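Side-chain contacts in mandelate racemase/muconate lactonizing enzyme-like protein (Roseovarius sp. TM1035, PDB 3RCY), which probably catalyses a magnesium-dependent proton-abstraction reaction of the enolase superfamily, although its natural substrate is not established: residues A[217-222]-A[236-241]; A[232-237]-A[247-252]; A[241-246]-A[275-280]. All blocks are in the same frame, centred on the assembly; numbering follows the deposited sequence.

Contact 1. Residues A[217-222]-A[236-241]; sequences AGAIRL and EPVPPD. With RIB (alpha-D-ribofuranose), chain M.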
ATOM      1  N   ALA A 217     -19.273 -10.515  -3.686  1.00 12.63           N
ATOM      2  CA  ALA A 217     -19.162 -11.826  -4.322  1.00 12.92           C
ATOM      3  C   ALA A 217     -20.205 -12.007  -5.429  1.00 13.55           C
ATOM      4  O   ALA A 217     -19.880 -12.433  -6.546  1.00 13.73           O
ATOM      5  CB  ALA A 217     -19.319 -12.915  -3.274  1.00 12.98           C
ATOM      6  N   GLY A 218     -21.453 -11.676  -5.105  1.00 13.56           N
ATOM      7  CA  GLY A 218     -22.568 -11.781  -6.039  1.00 13.11           C
ATOM      8  C   GLY A 218     -22.436 -10.867  -7.235  1.00 12.95           C
ATOM      9  O   GLY A 218     -22.700 -11.284  -8.368  1.00 12.92           O
ATOM     10  N   ALA A 219     -22.010  -9.629  -6.986  1.00 12.83           N
ATOM     11  CA  ALA A 219     -21.820  -8.632  -8.041  1.00 12.85           C
ATOM     12  C   ALA A 219     -20.735  -9.043  -9.025  1.00 13.39           C
ATOM     13  O   ALA A 219     -20.840  -8.774 -10.224  1.00 13.63           O
ATOM     14  CB  ALA A 219     -21.488  -7.271  -7.443  1.00 12.35           C
ATOM     15  N   ILE A 220     -19.691  -9.690  -8.508  1.00 13.32           N
ATOM     16  CA  ILE A 220     -18.604 -10.205  -9.343  1.00 12.96           C
ATOM     17  C   ILE A 220     -19.059 -11.396 -10.201  1.00 13.32           C
ATOM     18  O   ILE A 220     -18.756 -11.445 -11.393  1.00 13.29           O
ATOM     19  CB  ILE A 220     -17.341 -10.529  -8.502  1.00 12.94           C
ATOM     20  CG1 ILE A 220     -16.756  -9.223  -7.926  1.00 11.97           C
ATOM     21  CG2 ILE A 220     -16.276 -11.272  -9.347  1.00 12.49           C
ATOM     22  CD1 ILE A 220     -15.806  -9.418  -6.743  1.00 13.09           C
ATOM     23  N   ARG A 221     -19.800 -12.334  -9.612  1.00 13.55           N
ATOM     24  CA  ARG A 221     -20.332 -13.465 -10.384  1.00 14.00           C
ATOM     25  C   ARG A 221     -21.281 -13.011 -11.504  1.00 14.36           C
ATOM     26  O   ARG A 221     -21.219 -13.529 -12.619  1.00 14.40           O
ATOM     27  CB  ARG A 221     -21.020 -14.480  -9.481  1.00 14.05           C
ATOM     28  CG  ARG A 221     -20.063 -15.210  -8.536  1.00 12.88           C
ATOM     29  CD  ARG A 221     -20.753 -16.387  -7.852  1.00 14.11           C
ATOM     30  NE  ARG A 221     -21.408 -17.263  -8.819  1.00 13.23           N
ATOM     31  CZ  ARG A 221     -22.697 -17.594  -8.805  1.00 14.45           C
ATOM     32  NH1 ARG A 221     -23.511 -17.150  -7.842  1.00 12.92           N
ATOM     33  NH2 ARG A 221     -23.167 -18.394  -9.753  1.00 12.76           N
ATOM     34  N   LEU A 222     -22.143 -12.039 -11.210  1.00 14.43           N
ATOM     35  CA  LEU A 222     -23.066 -11.525 -12.229  1.00 14.89           C
ATOM     36  C   LEU A 222     -22.318 -10.710 -13.281  1.00 14.48           C
ATOM     37  O   LEU A 222     -22.543 -10.871 -14.490  1.00 14.06           O
ATOM     38  CB  LEU A 222     -24.195 -10.696 -11.603  1.00 14.87           C
ATOM     39  CG  LEU A 222     -25.125  -9.979 -12.595  1.00 18.16           C
ATOM     40  CD1 LEU A 222     -25.996 -10.973 -13.345  1.00 15.35           C
ATOM     41  CD2 LEU A 222     -25.990  -8.965 -11.873  1.00 15.38           C
ATOM     42  N   GLU A 236     -24.350   0.668  -9.766  1.00 12.44           N
ATOM     43  CA  GLU A 236     -24.626   0.265  -8.373  1.00 12.92           C
ATOM     44  C   GLU A 236     -24.567  -1.262  -8.166  1.00 12.38           C
ATOM     45  O   GLU A 236     -25.569  -1.886  -7.828  1.00 12.33           O
ATOM     46  CB  GLU A 236     -26.001   0.784  -7.937  1.00 13.41           C
ATOM     47  CG  GLU A 236     -26.094   2.304  -7.792  1.00 16.03           C
ATOM     48  CD  GLU A 236     -27.163   2.702  -6.786  1.00 13.72           C
ATOM     49  OE1 GLU A 236     -28.347   2.358  -7.012  1.00 16.20           O
ATOM     50  OE2 GLU A 236     -26.813   3.340  -5.760  1.00 16.32           O
ATOM     51  N   PRO A 237     -23.395  -1.878  -8.382  1.00 12.26           N
ATOM     52  CA  PRO A 237     -23.375  -3.349  -8.260  1.00 12.50           C
ATOM     53  C   PRO A 237     -23.611  -3.852  -6.824  1.00 12.24           C
ATOM     54  O   PRO A 237     -24.030  -5.002  -6.627  1.00 12.32           O
ATOM     55  CB  PRO A 237     -21.964  -3.721  -8.731  1.00 12.49           C
ATOM     56  CG  PRO A 237     -21.155  -2.453  -8.569  1.00 16.33           C
ATOM     57  CD  PRO A 237     -22.106  -1.337  -8.850  1.00 12.05           C
ATOM     58  N   VAL A 238     -23.334  -2.989  -5.850  1.00 11.57           N
ATOM     59  CA  VAL A 238     -23.454  -3.305  -4.428  1.00 11.84           C
ATOM     60  C   VAL A 238     -24.188  -2.145  -3.745  1.00 12.41           C
ATOM     61  O   VAL A 238     -24.326  -1.087  -4.345  1.00 13.29           O
ATOM     62  CB  VAL A 238     -22.060  -3.536  -3.762  1.00 11.61           C
ATOM     63  CG1 VAL A 238     -21.379  -4.768  -4.343  1.00 13.92           C
ATOM     64  CG2 VAL A 238     -21.159  -2.299  -3.885  1.00 13.09           C
ATOM     65  N   PRO A 239     -24.681  -2.340  -2.503  1.00 12.83           N
ATOM     66  CA  PRO A 239     -25.338  -1.222  -1.805  1.00 12.48           C
ATOM     67  C   PRO A 239     -24.408  -0.011  -1.635  1.00 12.62           C
ATOM     68  O   PRO A 239     -23.189  -0.174  -1.652  1.00 13.16           O
ATOM     69  CB  PRO A 239     -25.699  -1.823  -0.445  1.00 12.49           C
ATOM     70  CG  PRO A 239     -25.844  -3.309  -0.728  1.00 12.43           C
ATOM     71  CD  PRO A 239     -24.769  -3.598  -1.731  1.00 12.26           C
ATOM     72  N   PRO A 240     -24.984   1.198  -1.476  1.00 12.25           N
ATOM     73  CA  PRO A 240     -24.212   2.444  -1.477  1.00 12.16           C
ATOM     74  C   PRO A 240     -23.478   2.781  -0.169  1.00 12.67           C
ATOM     75  O   PRO A 240     -23.034   3.917  -0.008  1.00 13.01           O
ATOM     76  CB  PRO A 240     -25.279   3.513  -1.780  1.00 12.07           C
ATOM     77  CG  PRO A 240     -26.553   2.935  -1.200  1.00  9.32           C
ATOM     78  CD  PRO A 240     -26.443   1.443  -1.408  1.00 11.85           C
ATOM     79  N   ASP A 241     -23.324   1.815   0.736  1.00 12.08           N
ATOM     80  CA  ASP A 241     -22.783   2.099   2.066  1.00 12.31           C
ATOM     81  C   ASP A 241     -21.391   1.517   2.318  1.00 12.40           C
ATOM     82  O   ASP A 241     -20.977   1.354   3.470  1.00 13.03           O
ATOM     83  CB  ASP A 241     -23.758   1.620   3.154  1.00 12.56           C
ATOM     84  CG  ASP A 241     -24.046   0.110   3.088  1.00 15.90           C
ATOM     85  OD1 ASP A 241     -23.547  -0.591   2.176  1.00 12.73           O
ATOM     86  OD2 ASP A 241     -24.795  -0.378   3.960  1.00 12.96           O
TER
HETATM   87  O5  RIB M 433     -20.711   4.592   5.216  1.00 51.74           O
HETATM   88  C5  RIB M 433     -19.756   5.237   4.366  1.00 51.69           C
HETATM   89  C4  RIB M 433     -20.513   6.149   3.418  1.00 51.71           C
HETATM   90  O4  RIB M 433     -19.805   6.284   2.188  1.00 51.68           O
HETATM   91  C3  RIB M 433     -21.859   5.562   3.051  1.00 51.70           C
HETATM   92  O3  RIB M 433     -22.875   6.151   3.843  1.00 51.94           O
HETATM   93  C2  RIB M 433     -22.081   5.951   1.618  1.00 51.71           C
HETATM   94  O2  RIB M 433     -22.929   7.094   1.560  1.00 51.95           O
HETATM   95  C1  RIB M 433     -20.710   6.307   1.081  1.00 51.95           C
HETATM   96  O1  RIB M 433     -20.321   5.357   0.081  1.00 51.41           O
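A219 meets both P237 and V238 through its single methyl group, which projects from helix 216-226 onto the loop that follows strand 233-235. The apolar part of the contact consists of two carbon approaches. A219 CB lies 3.8 Å from P237 CB and 4.0 Å from V238 CG1. With chi1 at -65°, V238 places CG1 anti to its own carbonyl carbon, and this branch reaches the alanine. The closest approach is to a polar atom: A219 CB sits 3.5 Å from P237 O. That carbonyl is buried here and has no partner in the model, so the methyl covers it without satisfying it.

No hydrogen bond crosses between the two segments. The polar links lead outward instead, with E236 OE2 forming a salt bridge with R262. At the far end of the loop, P240 and D241 line a ribose site, although the bond from the sugar to P240 O is doubtful because that oxygen stands too close to the ligand. D241 OD2 is hydrogen-bonded to Y79 OH of a neighbouring subunit.

The arrangement is that of the enolase-superfamily barrel, in which an outer helix packs against the loop leaving the C-terminal end of the next strand, on the side of the barrel that carries the ligand and metal sites.

Contact 2. Residues A[232-237]-A[247-252]; sequences LWYEEP and AQVARA. With MG (magnesium ion), chain I.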
ATOM      1  N   LEU A 232     -21.648  -0.850 -21.440  1.00 14.08           N
ATOM      2  CA  LEU A 232     -20.899   0.388 -21.220  1.00 13.23           C
ATOM      3  C   LEU A 232     -20.645   0.641 -19.730  1.00 12.53           C
ATOM      4  O   LEU A 232     -19.585   1.138 -19.357  1.00 12.21           O
ATOM      5  CB  LEU A 232     -21.601   1.581 -21.885  1.00 12.51           C
ATOM      6  CG  LEU A 232     -20.898   2.950 -21.846  1.00  9.80           C
ATOM      7  CD1 LEU A 232     -21.312   3.792 -23.015  1.00 12.55           C
ATOM      8  CD2 LEU A 232     -21.198   3.704 -20.537  1.00 12.13           C
ATOM      9  N   TRP A 233     -21.625   0.321 -18.887  1.00 12.01           N
ATOM     10  CA  TRP A 233     -21.422   0.395 -17.443  1.00 11.81           C
ATOM     11  C   TRP A 233     -22.221  -0.648 -16.670  1.00 11.05           C
ATOM     12  O   TRP A 233     -23.165  -1.235 -17.191  1.00 10.12           O
ATOM     13  CB  TRP A 233     -21.643   1.818 -16.871  1.00 11.97           C
ATOM     14  CG  TRP A 233     -23.083   2.301 -16.691  1.00 12.91           C
ATOM     15  CD1 TRP A 233     -24.118   1.647 -16.062  1.00 12.45           C
ATOM     16  CD2 TRP A 233     -23.606   3.578 -17.089  1.00 12.79           C
ATOM     17  NE1 TRP A 233     -25.256   2.432 -16.076  1.00 13.03           N
ATOM     18  CE2 TRP A 233     -24.966   3.621 -16.697  1.00 12.52           C
ATOM     19  CE3 TRP A 233     -23.059   4.689 -17.747  1.00 12.94           C
ATOM     20  CZ2 TRP A 233     -25.785   4.729 -16.950  1.00 12.91           C
ATOM     21  CZ3 TRP A 233     -23.879   5.794 -18.000  1.00 13.13           C
ATOM     22  CH2 TRP A 233     -25.225   5.800 -17.597  1.00 12.52           C
ATOM     23  N   TYR A 234     -21.797  -0.840 -15.426  1.00 11.08           N
ATOM     24  CA  TYR A 234     -22.395  -1.734 -14.458  1.00 11.42           C
ATOM     25  C   TYR A 234     -22.737  -0.807 -13.301  1.00 11.75           C
ATOM     26  O   TYR A 234     -21.844  -0.321 -12.593  1.00 11.81           O
ATOM     27  CB  TYR A 234     -21.348  -2.782 -14.049  1.00 11.54           C
ATOM     28  CG  TYR A 234     -21.785  -3.934 -13.169  1.00 11.90           C
ATOM     29  CD1 TYR A 234     -23.143  -4.229 -12.944  1.00 12.20           C
ATOM     30  CD2 TYR A 234     -20.826  -4.769 -12.588  1.00 12.08           C
ATOM     31  CE1 TYR A 234     -23.515  -5.304 -12.154  1.00 11.95           C
ATOM     32  CE2 TYR A 234     -21.185  -5.839 -11.791  1.00 11.87           C
ATOM     33  CZ  TYR A 234     -22.529  -6.110 -11.583  1.00 12.34           C
ATOM     34  OH  TYR A 234     -22.874  -7.187 -10.804  1.00 12.09           O
ATOM     35  N   GLU A 235     -24.029  -0.537 -13.131  1.00 11.79           N
ATOM     36  CA  GLU A 235     -24.491   0.480 -12.192  1.00 12.27           C
ATOM     37  C   GLU A 235     -24.729  -0.084 -10.794  1.00 12.63           C
ATOM     38  O   GLU A 235     -25.239  -1.189 -10.650  1.00 13.60           O
ATOM     39  CB  GLU A 235     -25.779   1.112 -12.722  1.00 12.73           C
ATOM     40  CG  GLU A 235     -26.292   2.298 -11.919  1.00 16.45           C
ATOM     41  CD  GLU A 235     -27.266   3.156 -12.721  1.00 13.49           C
ATOM     42  OE1 GLU A 235     -27.219   3.113 -13.969  1.00 16.85           O
ATOM     43  OE2 GLU A 235     -28.064   3.885 -12.096  1.00 17.07           O
ATOM     44  N   GLU A 236     -24.350   0.668  -9.766  1.00 12.44           N
ATOM     45  CA  GLU A 236     -24.626   0.265  -8.373  1.00 12.92           C
ATOM     46  C   GLU A 236     -24.567  -1.262  -8.166  1.00 12.38           C
ATOM     47  O   GLU A 236     -25.569  -1.886  -7.828  1.00 12.33           O
ATOM     48  CB  GLU A 236     -26.001   0.784  -7.937  1.00 13.41           C
ATOM     49  CG  GLU A 236     -26.094   2.304  -7.792  1.00 16.03           C
ATOM     50  CD  GLU A 236     -27.163   2.702  -6.786  1.00 13.72           C
ATOM     51  OE1 GLU A 236     -28.347   2.358  -7.012  1.00 16.20           O
ATOM     52  OE2 GLU A 236     -26.813   3.340  -5.760  1.00 16.32           O
ATOM     53  N   PRO A 237     -23.395  -1.878  -8.382  1.00 12.26           N
ATOM     54  CA  PRO A 237     -23.375  -3.349  -8.260  1.00 12.50           C
ATOM     55  C   PRO A 237     -23.611  -3.852  -6.824  1.00 12.24           C
ATOM     56  O   PRO A 237     -24.030  -5.002  -6.627  1.00 12.32           O
ATOM     57  CB  PRO A 237     -21.964  -3.721  -8.731  1.00 12.49           C
ATOM     58  CG  PRO A 237     -21.155  -2.453  -8.569  1.00 16.33           C
ATOM     59  CD  PRO A 237     -22.106  -1.337  -8.850  1.00 12.05           C
ATOM     60  N   ALA A 247     -15.156  -0.902  -4.873  1.00 10.71           N
ATOM     61  CA  ALA A 247     -13.850  -0.906  -5.527  1.00 11.54           C
ATOM     62  C   ALA A 247     -13.385  -2.335  -5.791  1.00 12.35           C
ATOM     63  O   ALA A 247     -12.723  -2.590  -6.797  1.00 12.44           O
ATOM     64  CB  ALA A 247     -12.821  -0.145  -4.701  1.00 11.03           C
ATOM     65  N   GLN A 248     -13.732  -3.260  -4.890  1.00 13.01           N
ATOM     66  CA  GLN A 248     -13.446  -4.676  -5.112  1.00 13.94           C
ATOM     67  C   GLN A 248     -14.144  -5.200  -6.363  1.00 13.64           C
ATOM     68  O   GLN A 248     -13.528  -5.912  -7.165  1.00 13.05           O
ATOM     69  CB  GLN A 248     -13.841  -5.520  -3.908  1.00 15.13           C
ATOM     70  CG  GLN A 248     -12.874  -5.457  -2.739  1.00 21.56           C
ATOM     71  CD  GLN A 248     -13.371  -6.269  -1.563  1.00 16.87           C
ATOM     72  OE1 GLN A 248     -14.275  -5.850  -0.832  1.00 21.73           O
ATOM     73  NE2 GLN A 248     -12.789  -7.449  -1.376  1.00 22.47           N
ATOM     74  N   VAL A 249     -15.427  -4.856  -6.526  1.00 13.60           N
ATOM     75  CA  VAL A 249     -16.161  -5.215  -7.742  1.00 13.59           C
ATOM     76  C   VAL A 249     -15.481  -4.579  -8.969  1.00 13.43           C
ATOM     77  O   VAL A 249     -15.220  -5.262  -9.967  1.00 13.38           O
ATOM     78  CB  VAL A 249     -17.653  -4.802  -7.670  1.00 13.56           C
ATOM     79  CG1 VAL A 249     -18.373  -5.176  -8.961  1.00 13.66           C
ATOM     80  CG2 VAL A 249     -18.336  -5.457  -6.478  1.00 13.44           C
ATOM     81  N   ALA A 250     -15.172  -3.287  -8.872  1.00 12.94           N
ATOM     82  CA  ALA A 250     -14.560  -2.558  -9.978  1.00 13.73           C
ATOM     83  C   ALA A 250     -13.258  -3.205 -10.466  1.00 14.04           C
ATOM     84  O   ALA A 250     -13.026  -3.289 -11.669  1.00 13.94           O
ATOM     85  CB  ALA A 250     -14.336  -1.093  -9.604  1.00 14.03           C
ATOM     86  N   ARG A 251     -12.430  -3.675  -9.531  1.00 14.56           N
ATOM     87  CA  ARG A 251     -11.154  -4.323  -9.882  1.00 15.96           C
ATOM     88  C   ARG A 251     -11.331  -5.726 -10.470  1.00 15.83           C
ATOM     89  O   ARG A 251     -10.478  -6.195 -11.222  1.00 15.90           O
ATOM     90  CB  ARG A 251     -10.235  -4.409  -8.655  1.00 17.47           C
ATOM     91  CG  ARG A 251      -9.674  -3.067  -8.180  1.00 23.72           C
ATOM     92  CD  ARG A 251      -8.583  -3.260  -7.126  1.00 19.99           C
ATOM     93  NE  ARG A 251      -9.086  -3.848  -5.881  1.00 24.07           N
ATOM     94  CZ  ARG A 251      -9.564  -3.140  -4.855  1.00 21.23           C
ATOM     95  NH1 ARG A 251      -9.627  -1.811  -4.926  1.00 24.15           N
ATOM     96  NH2 ARG A 251      -9.989  -3.760  -3.763  1.00 24.04           N
ATOM     97  N   ALA A 252     -12.432  -6.388 -10.115  1.00 15.17           N
ATOM     98  CA  ALA A 252     -12.658  -7.791 -10.473  1.00 15.87           C
ATOM     99  C   ALA A 252     -13.576  -8.017 -11.680  1.00 16.44           C
ATOM    100  O   ALA A 252     -13.703  -9.146 -12.149  1.00 17.35           O
ATOM    101  CB  ALA A 252     -13.182  -8.571  -9.258  1.00 15.42           C
TER
HETATM  102 MG    MG I 500     -29.973   3.571 -11.030  1.00 19.29          MG
HETATM  103  O   HOH W   1     -29.364   1.928  -9.506  1.00 15.77           O
HETATM  104  O   HOH W   2     -30.411   1.819 -12.341  1.00 17.31           O
HETATM  105  O   HOH W   3     -31.294   4.912 -12.428  1.00 14.52           O
HETATM  106  O   HOH W   4     -31.818   3.268  -9.690  1.00 25.56           O
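E235 OE1 is gripped by three groups: K166 NZ in a salt bridge, Q282 NE2, and W233 NE1 through a weak, bent bond of 3.0 Å (128° at the hydrogen). These hold the carboxylate while its other oxygen, E235 OE2, binds the magnesium ion at 2.2 Å. Four waters and E261 complete the metal's shell. One of the waters, water 1, donates to E236 OE1 over 2.7 Å, and this makes E236 a second-shell residue.

E235 belongs to strand 233-235, the first strand of a beta-alpha-beta unit whose helix, 243-252, leads to the parallel strand 257-259. The metal ligand sits at the C-terminal end of its strand, as in other enolase-superfamily barrels.

Within 247-252, V249 makes the contact with Y234 and P237. Its CG1 is anti to the backbone N (chi1 179°), which directs it to P237, 3.9 Å from P237 CB and equally close to P237 CG. The same methyl lies 4.0 Å from Y234 CE2, the two side chains crossing at about a right angle. P237 CB also covers one face of the Y234 ring near its rim, 3.7 Å above the plane, and Y234 OH is hydrogen-bonded to A219 O of helix 216-226.

Contact 3. Residues A[241-246]-A[275-280]; sequences DNVGAM and EGAAAI. With RIB (alpha-D-ribofuranose), chain M.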
ATOM      1  N   ASP A 241     -23.324   1.815   0.736  1.00 12.08           N
ATOM      2  CA  ASP A 241     -22.783   2.099   2.066  1.00 12.31           C
ATOM      3  C   ASP A 241     -21.391   1.517   2.318  1.00 12.40           C
ATOM      4  O   ASP A 241     -20.977   1.354   3.470  1.00 13.03           O
ATOM      5  CB  ASP A 241     -23.758   1.620   3.154  1.00 12.56           C
ATOM      6  CG  ASP A 241     -24.046   0.110   3.088  1.00 15.90           C
ATOM      7  OD1 ASP A 241     -23.547  -0.591   2.176  1.00 12.73           O
ATOM      8  OD2 ASP A 241     -24.795  -0.378   3.960  1.00 12.96           O
ATOM      9  N   ASN A 242     -20.671   1.209   1.245  1.00 12.18           N
ATOM     10  CA  ASN A 242     -19.392   0.525   1.360  1.00 11.67           C
ATOM     11  C   ASN A 242     -18.522   0.769   0.136  1.00 11.55           C
ATOM     12  O   ASN A 242     -18.608   0.031  -0.851  1.00 11.21           O
ATOM     13  CB  ASN A 242     -19.605  -0.977   1.566  1.00 11.44           C
ATOM     14  CG  ASN A 242     -18.334  -1.685   2.024  1.00 13.79           C
ATOM     15  OD1 ASN A 242     -17.232  -1.255   1.697  1.00 11.56           O
ATOM     16  ND2 ASN A 242     -18.486  -2.776   2.765  1.00 11.79           N
ATOM     17  N   VAL A 243     -17.701   1.812   0.205  1.00 11.81           N
ATOM     18  CA  VAL A 243     -16.848   2.203  -0.914  1.00 11.90           C
ATOM     19  C   VAL A 243     -15.834   1.104  -1.225  1.00 11.87           C
ATOM     20  O   VAL A 243     -15.593   0.796  -2.390  1.00 12.01           O
ATOM     21  CB  VAL A 243     -16.117   3.545  -0.636  1.00 12.49           C
ATOM     22  CG1 VAL A 243     -15.232   3.940  -1.819  1.00 18.79           C
ATOM     23  CG2 VAL A 243     -17.117   4.646  -0.350  1.00 18.63           C
ATOM     24  N   GLY A 244     -15.259   0.508  -0.181  1.00 11.68           N
ATOM     25  CA  GLY A 244     -14.282  -0.575  -0.353  1.00 12.16           C
ATOM     26  C   GLY A 244     -14.837  -1.771  -1.117  1.00 12.15           C
ATOM     27  O   GLY A 244     -14.150  -2.355  -1.972  1.00 11.98           O
ATOM     28  N   ALA A 245     -16.082  -2.136  -0.812  1.00 11.49           N
ATOM     29  CA  ALA A 245     -16.731  -3.262  -1.479  1.00 11.09           C
ATOM     30  C   ALA A 245     -16.938  -2.971  -2.956  1.00 11.19           C
ATOM     31  O   ALA A 245     -16.750  -3.846  -3.791  1.00 11.27           O
ATOM     32  CB  ALA A 245     -18.059  -3.613  -0.800  1.00 10.40           C
ATOM     33  N   MET A 246     -17.314  -1.736  -3.286  1.00 11.08           N
ATOM     34  CA  MET A 246     -17.538  -1.394  -4.684  1.00 11.31           C
ATOM     35  C   MET A 246     -16.240  -1.370  -5.492  1.00 10.97           C
ATOM     36  O   MET A 246     -16.226  -1.782  -6.659  1.00 10.72           O
ATOM     37  CB  MET A 246     -18.298  -0.073  -4.834  1.00 12.23           C
ATOM     38  CG  MET A 246     -18.815   0.129  -6.260  1.00 13.15           C
ATOM     39  SD  MET A 246     -19.800   1.611  -6.455  1.00 13.31           S
ATOM     40  CE  MET A 246     -21.347   1.058  -5.711  1.00 12.82           C
ATOM     41  N   GLU A 275     -10.761   5.812  -4.161  1.00 13.88           N
ATOM     42  CA  GLU A 275     -10.603   4.365  -3.987  1.00 14.57           C
ATOM     43  C   GLU A 275     -10.799   3.555  -5.281  1.00 13.88           C
ATOM     44  O   GLU A 275     -10.625   2.338  -5.288  1.00 13.71           O
ATOM     45  CB  GLU A 275     -11.526   3.842  -2.865  1.00 16.14           C
ATOM     46  CG  GLU A 275     -11.312   4.503  -1.497  1.00 33.28           C
ATOM     47  CD  GLU A 275      -9.861   4.452  -1.004  1.00 19.16           C
ATOM     48  OE1 GLU A 275      -9.216   3.375  -1.100  1.00 34.36           O
ATOM     49  OE2 GLU A 275      -9.365   5.493  -0.511  1.00 34.10           O
ATOM     50  N   GLY A 276     -11.149   4.231  -6.371  1.00 13.48           N
ATOM     51  CA  GLY A 276     -11.394   3.558  -7.646  1.00 13.78           C
ATOM     52  C   GLY A 276     -12.662   2.719  -7.654  1.00 13.98           C
ATOM     53  O   GLY A 276     -12.745   1.716  -8.371  1.00 13.92           O
ATOM     54  N   ALA A 277     -13.653   3.131  -6.862  1.00 13.64           N
ATOM     55  CA  ALA A 277     -14.908   2.385  -6.744  1.00 13.09           C
ATOM     56  C   ALA A 277     -15.811   2.549  -7.960  1.00 12.71           C
ATOM     57  O   ALA A 277     -16.590   1.647  -8.287  1.00 12.53           O
ATOM     58  CB  ALA A 277     -15.642   2.781  -5.480  1.00 12.78           C
ATOM     59  N   ALA A 278     -15.715   3.704  -8.618  1.00 12.40           N
ATOM     60  CA  ALA A 278     -16.500   3.966  -9.819  1.00 12.42           C
ATOM     61  C   ALA A 278     -15.768   4.872 -10.799  1.00 12.83           C
ATOM     62  O   ALA A 278     -15.027   5.779 -10.398  1.00 13.37           O
ATOM     63  CB  ALA A 278     -17.864   4.568  -9.464  1.00 12.14           C
ATOM     64  N   ALA A 279     -16.014   4.626 -12.082  1.00 12.16           N
ATOM     65  CA  ALA A 279     -15.457   5.421 -13.171  1.00 11.78           C
ATOM     66  C   ALA A 279     -16.463   6.462 -13.661  1.00 11.80           C
ATOM     67  O   ALA A 279     -16.098   7.427 -14.327  1.00 12.00           O
ATOM     68  CB  ALA A 279     -15.063   4.502 -14.320  1.00 11.51           C
ATOM     69  N   ILE A 280     -17.733   6.244 -13.332  1.00 11.74           N
ATOM     70  CA  ILE A 280     -18.830   7.097 -13.799  1.00 11.62           C
ATOM     71  C   ILE A 280     -19.703   7.504 -12.611  1.00 11.87           C
ATOM     72  O   ILE A 280     -20.198   6.645 -11.882  1.00 12.27           O
ATOM     73  CB  ILE A 280     -19.661   6.376 -14.893  1.00 11.33           C
ATOM     74  CG1 ILE A 280     -18.792   6.136 -16.147  1.00  9.72           C
ATOM     75  CG2 ILE A 280     -20.942   7.169 -15.242  1.00  9.37           C
ATOM     76  CD1 ILE A 280     -19.228   4.941 -17.024  1.00 11.22           C
TER
HETATM   77  O5  RIB M 433     -20.711   4.592   5.216  1.00 51.74           O
HETATM   78  C5  RIB M 433     -19.756   5.237   4.366  1.00 51.69           C
HETATM   79  C4  RIB M 433     -20.513   6.149   3.418  1.00 51.71           C
HETATM   80  O4  RIB M 433     -19.805   6.284   2.188  1.00 51.68           O
HETATM   81  C3  RIB M 433     -21.859   5.562   3.051  1.00 51.70           C
HETATM   82  O3  RIB M 433     -22.875   6.151   3.843  1.00 51.94           O
HETATM   83  C2  RIB M 433     -22.081   5.951   1.618  1.00 51.71           C
HETATM   84  O2  RIB M 433     -22.929   7.094   1.560  1.00 51.95           O
HETATM   85  C1  RIB M 433     -20.710   6.307   1.081  1.00 51.95           C
HETATM   86  O1  RIB M 433     -20.321   5.357   0.081  1.00 51.41           O
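V243 and M246, on the first turn of helix 243-252, rest on E275 and A277 near the end of helix 266-274. Just ahead of them N242 is the N-cap: its OD1 accepts from A245 N at 2.9 Å, the N-H pointing fairly straight (155°) but arriving well above the carbonyl plane. V243 comes next and works with both branches. CG1, anti to the backbone N, lies 3.9 Å from A277 CB and as near to E275 CB, whose side chain it meets at about a right angle. CG2 turns to the bound ribose, 3.3 Å from its O1. An alanine here lacks both branches, which would probably open a gap beside E275 CB and A277 CB and take away the apolar contact beside the sugar's O1. The backbone takes part too, V243 O touching A277 CB at 3.7 Å.

One turn on, M246 CB packs against A277 CB, and M246 CG comes to 3.4 Å from A277 O. This carbonyl is buried without a partner in the model. The methionine chain runs out extended and bends only at chi3 (-77°).

In the second segment, G276 closes the helix end with a Schellman motif, and the chain then runs to strand 280-281. A277 also packs on V272 of that helix, while M246 reaches V257 and T259, so the contact seats the start of helix 243-252 between strand 257-259 and the end of helix 266-274.

In the fold
From the N terminus, contact 1 comes first, closing the chain from helix 216-226 through strand 233-235 to the loop beyond. Contact 2 opens before contact 1 has ended, sharing E236 and P237 with it, and closes the strand against helix 243-252. V249 CG2 also packs on A219, bringing the two together. Contact 3 opens at D241, where contact 1 ends, and crosses contact 2, because its first segment falls between the two segments of contact 2 and its second, 275-280, lies beyond both. That far segment brings in the approach to strand 280-281 and touches A247 and A250. Together the three bind consecutive helices and strands of the barrel, with helix 243-252 common to contacts 2 and 3.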